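NAD-dependent L-serine dehydrogenase (Pseudomonas aeruginosa, PDB 3OBB) catalyses the NAD-dependent oxidation of L-serine and methyl-L-serine and is possibly involved in serine catabolism. Local coordinates at residues Ile185-Ala188 / Glu189-Leu193; Leu67-Ser70 / Gln71-Glu74. All coordinates share one frame; numbering follows the deposited sequence.

Interaction 1 of 2, residues Ile185-Ala188 / Glu189-Leu193; sequences IGTA and EAMAL
Glu189 folds back beside the carbonyl of Gly186 within the long alpha-helix 168-196, whose i to i+4 ladder here runs through four backbone bonds, from Glu189 N to Ile185 O up to Ala192 N to Ala188 O. An unusual chi1 of 95° brings Glu189 CG to 3.3 Å from Gly186 O, and from CG onward the chain runs extended. The acid is buried, yet both carboxylate oxygens are satisfied: OE1 accepts from the backbone N of Met266 and OE2 from that of Gly267, both of the second subunit, at the start of that subunit's helix 265-279, where a negative charge would probably be welcome. Thr187 suits the interior because its OG1 is bonded to Leu183 O one turn back and to Asn215 ND2, while its methyl CG2 lies 4.2 Å from CG of Met191, a selenomethionine. That side chain bends at both chi2 and chi3, leading its far end away from the turn toward helix 201-209. Ala188 and Ala192, one turn apart, are small enough for Phe294 of helix 291-294 to pack closely. A water hydrogen-bonds to Glu189 OE2 at 2.7 Å and to Gly186 O at 3.1 Å, bridging the carboxylate and the backbone.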
loop_
_atom_site.group_PDB
_atom_site.type_symbol
_atom_site.label_atom_id
_atom_site.label_comp_id
_atom_site.label_asym_id
_atom_site.label_seq_id
_atom_site.Cartn_x
_atom_site.Cartn_y
_atom_site.Cartn_z
ATOM N N ILE A 185 -9.748 -0.583 -8.975
ATOM C CA ILE A 185 -9.662 -1.259 -7.672
ATOM C C ILE A 185 -10.390 -0.448 -6.615
ATOM O O ILE A 185 -11.138 -1.002 -5.798
ATOM C CB ILE A 185 -8.201 -1.535 -7.274
ATOM C CG1 ILE A 185 -7.536 -2.344 -8.392
ATOM C CG2 ILE A 185 -8.146 -2.319 -5.940
ATOM C CD1 ILE A 185 -6.085 -2.733 -8.091
ATOM N N GLY A 186 -10.188 0.876 -6.651
ATOM C CA GLY A 186 -10.927 1.781 -5.799
ATOM C C GLY A 186 -12.419 1.479 -5.897
ATOM O O GLY A 186 -13.086 1.319 -4.881
ATOM N N THR A 187 -12.947 1.382 -7.110
ATOM C CA THR A 187 -14.368 1.149 -7.318
ATOM C C THR A 187 -14.852 -0.231 -6.785
ATOM O O THR A 187 -15.855 -0.333 -6.063
ATOM C CB THR A 187 -14.780 1.397 -8.816
ATOM O OG1 THR A 187 -14.401 2.741 -9.221
ATOM C CG2 THR A 187 -16.312 1.225 -8.986
ATOM N N ALA A 188 -14.091 -1.273 -7.080
ATOM C CA ALA A 188 -14.415 -2.619 -6.640
ATOM C C ALA A 188 -14.434 -2.713 -5.111
ATOM O O ALA A 188 -15.283 -3.396 -4.521
ATOM C CB ALA A 188 -13.397 -3.588 -7.211
ATOM N N GLU A 189 -13.480 -2.046 -4.466
ATOM C CA GLU A 189 -13.381 -2.108 -3.019
ATOM C C GLU A 189 -14.503 -1.292 -2.364
ATOM O O GLU A 189 -15.005 -1.667 -1.285
ATOM C CB GLU A 189 -11.989 -1.637 -2.552
ATOM C CG GLU A 189 -11.893 -0.199 -2.148
ATOM C CD GLU A 189 -10.462 0.197 -1.661
ATOM O OE1 GLU A 189 -9.532 -0.642 -1.744
ATOM O OE2 GLU A 189 -10.302 1.347 -1.183
ATOM N N ALA A 190 -14.875 -0.179 -3.007
ATOM C CA ALA A 190 -15.967 0.673 -2.499
ATOM C C ALA A 190 -17.297 -0.067 -2.632
ATOM O O ALA A 190 -18.076 -0.100 -1.684
ATOM C CB ALA A 190 -16.007 1.999 -3.243
HETATM N N MSE A 191 -17.538 -0.699 -3.778
HETATM C CA MSE A 191 -18.773 -1.478 -4.015
HETATM C C MSE A 191 -18.928 -2.589 -2.977
HETATM O O MSE A 191 -20.008 -2.796 -2.408
HETATM C CB MSE A 191 -18.769 -2.108 -5.430
HETATM C CG MSE A 191 -18.884 -1.106 -6.614
HETATM SE SE MSE A 191 -20.594 -0.167 -6.631
HETATM C CE MSE A 191 -21.808 -1.715 -6.770
ATOM N N ALA A 192 -17.833 -3.283 -2.705
ATOM C CA ALA A 192 -17.839 -4.420 -1.778
ATOM C C ALA A 192 -18.060 -3.942 -0.350
ATOM O O ALA A 192 -18.830 -4.529 0.405
ATOM C CB ALA A 192 -16.515 -5.203 -1.907
ATOM N N LEU A 193 -17.421 -2.830 0.003
ATOM C CA LEU A 193 -17.629 -2.238 1.332
ATOM C C LEU A 193 -19.130 -1.858 1.552
ATOM O O LEU A 193 -19.742 -2.207 2.583
ATOM C CB LEU A 193 -16.690 -1.042 1.515
ATOM C CG LEU A 193 -16.746 -0.257 2.835
ATOM C CD1 LEU A 193 -16.572 -1.199 4.071
ATOM C CD2 LEU A 193 -15.742 0.921 2.833
HETATM O O HOH W 1 -12.301 2.798 -2.325
#

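Interaction 2 of 2, residues Leu67-Ser70 / Gln71-Glu74; sequences LPAS and QHVE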
loop_
_atom_site.group_PDB
_atom_site.type_symbol
_atom_site.label_atom_id
_atom_site.label_comp_id
_atom_site.label_asym_id
_atom_site.label_seq_id
_atom_site.Cartn_x
_atom_site.Cartn_y
_atom_site.Cartn_z
ATOM N N LEU A 67 2.006 -4.770 -31.861
ATOM C CA LEU A 67 2.459 -6.069 -31.347
ATOM C C LEU A 67 2.269 -6.191 -29.821
ATOM O O LEU A 67 2.192 -5.170 -29.112
ATOM C CB LEU A 67 3.937 -6.297 -31.718
ATOM C CG LEU A 67 4.338 -6.229 -33.195
ATOM C CD1 LEU A 67 5.843 -6.086 -33.343
ATOM C CD2 LEU A 67 3.842 -7.441 -33.971
ATOM N N PRO A 68 2.208 -7.433 -29.303
ATOM C CA PRO A 68 1.945 -7.605 -27.872
ATOM C C PRO A 68 3.110 -7.292 -26.883
ATOM O O PRO A 68 2.823 -6.816 -25.769
ATOM C CB PRO A 68 1.483 -9.069 -27.771
ATOM C CG PRO A 68 1.404 -9.569 -29.211
ATOM C CD PRO A 68 2.326 -8.734 -29.981
ATOM N N ALA A 69 4.377 -7.518 -27.266
ATOM C CA ALA A 69 5.484 -7.331 -26.306
ATOM C C ALA A 69 6.421 -6.118 -26.516
ATOM O O ALA A 69 6.844 -5.811 -27.637
ATOM C CB ALA A 69 6.287 -8.623 -26.146
ATOM N N SER A 70 6.743 -5.454 -25.401
ATOM C CA SER A 70 7.667 -4.286 -25.332
ATOM C C SER A 70 9.105 -4.584 -25.874
ATOM O O SER A 70 9.705 -3.750 -26.578
ATOM C CB SER A 70 7.681 -3.696 -23.886
ATOM O OG SER A 70 8.309 -2.404 -23.773
ATOM N N GLN A 71 9.643 -5.764 -25.565
ATOM C CA GLN A 71 10.966 -6.133 -26.094
ATOM C C GLN A 71 10.886 -7.136 -27.266
ATOM O O GLN A 71 11.883 -7.726 -27.668
ATOM C CB GLN A 71 11.947 -6.554 -24.971
ATOM C CG GLN A 71 11.921 -5.645 -23.706
ATOM C CD GLN A 71 12.747 -4.334 -23.819
ATOM O OE1 GLN A 71 12.196 -3.215 -23.767
ATOM N NE2 GLN A 71 14.073 -4.476 -23.942
ATOM N N HIS A 72 9.682 -7.305 -27.808
ATOM C CA HIS A 72 9.494 -7.830 -29.160
ATOM C C HIS A 72 9.667 -6.682 -30.149
ATOM O O HIS A 72 10.399 -6.794 -31.121
ATOM C CB HIS A 72 8.080 -8.389 -29.335
ATOM C CG HIS A 72 8.013 -9.871 -29.555
ATOM N ND1 HIS A 72 9.113 -10.641 -29.880
ATOM C CD2 HIS A 72 6.952 -10.719 -29.550
ATOM C CE1 HIS A 72 8.738 -11.900 -30.037
ATOM N NE2 HIS A 72 7.429 -11.972 -29.855
ATOM N N VAL A 73 8.957 -5.588 -29.882
ATOM C CA VAL A 73 8.875 -4.419 -30.759
ATOM C C VAL A 73 10.250 -3.784 -31.069
ATOM O O VAL A 73 10.554 -3.440 -32.218
ATOM C CB VAL A 73 7.911 -3.369 -30.133
ATOM C CG1 VAL A 73 8.209 -1.958 -30.596
ATOM C CG2 VAL A 73 6.447 -3.729 -30.426
ATOM N N GLU A 74 11.063 -3.644 -30.026
ATOM C CA GLU A 74 12.310 -2.916 -30.093
ATOM C C GLU A 74 13.324 -3.777 -30.819
ATOM O O GLU A 74 13.963 -3.320 -31.752
ATOM C CB GLU A 74 12.765 -2.590 -28.679
ATOM C CG GLU A 74 13.712 -1.440 -28.570
ATOM C CD GLU A 74 14.351 -1.420 -27.224
ATOM O OE1 GLU A 74 13.748 -0.870 -26.285
ATOM O OE2 GLU A 74 15.449 -1.989 -27.095
#
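Leu67, in the loop after strand 62-65, meets Val73 in the first turn of helix 70-78. The Val73 methyl CG2 meets Leu67 CD1 at 3.8 Å, and the two side chains cross obliquely. With chi1 at 155°, Val73 sets CG2 beside its own backbone N, which brings the methyl to 3.5 Å from Ala69 O as well. Val73 is buried, packed also against Ser97, Ile99 and Ile107, and a compact beta-branched residue fits that crowded inner face.

Ala69 occupies the N-cap position. Its methyl can offer no capping bond, but its carbonyl starts the helix: Val73 N donates to Ala69 O at 3.1 Å with an N-H...O angle of 160°, and His72 N adds a weak bond to the same oxygen. Ser70 OG accepts a bond from Ala100 N in the neighbouring loop. Glu74, further round the turn, has both carboxylate oxygens engaged: OE1 is hydrogen-bonded to Ser103 OG and OE2 forms a salt bridge with Lys106 NZ.

The other side is looser. His72 CB rests 3.7 Å from Ala69 CB, but its ring only skims that methyl obliquely, CG lying 4.0 Å from Ala69 CB, and the residue is exposed. Gln71 is exposed too; its bent chain curls back beside Ser70, with Gln71 OE1 3.8 Å from Ser70 O, as a polar residue can at a surface. Pro68, also exposed, contributes to the NAD(+) site, and Leu67 comes close to Gly10 of the glycine-rich stretch. A loop leaving the end of a parallel strand, here 62-65, and passing a dinucleotide before entering the next helix is characteristic of the Rossmann fold.

Overall arrangement
Interaction 2 comes first along the chain, in the NAD-binding Rossmann domain with its mixed sheet; interaction 1 follows in the all-helical part, on helix 168-196, which begins soon after the last sheet strand, 159-164. Their centres are 33 Å apart, on opposite sides of the chain's centre, and their nearest atoms are about 20 Å apart. The two share no helix, strand or domain. Residues 67-74 form the loop and first helical turn at the cofactor site, touched by no other chain, whereas residues 185-193 include side chains, Glu189 above all, that contact a second subunit. One contact lies at the cofactor site and the other at a subunit interface, although helix 168-196 also carries the active-site Lys173.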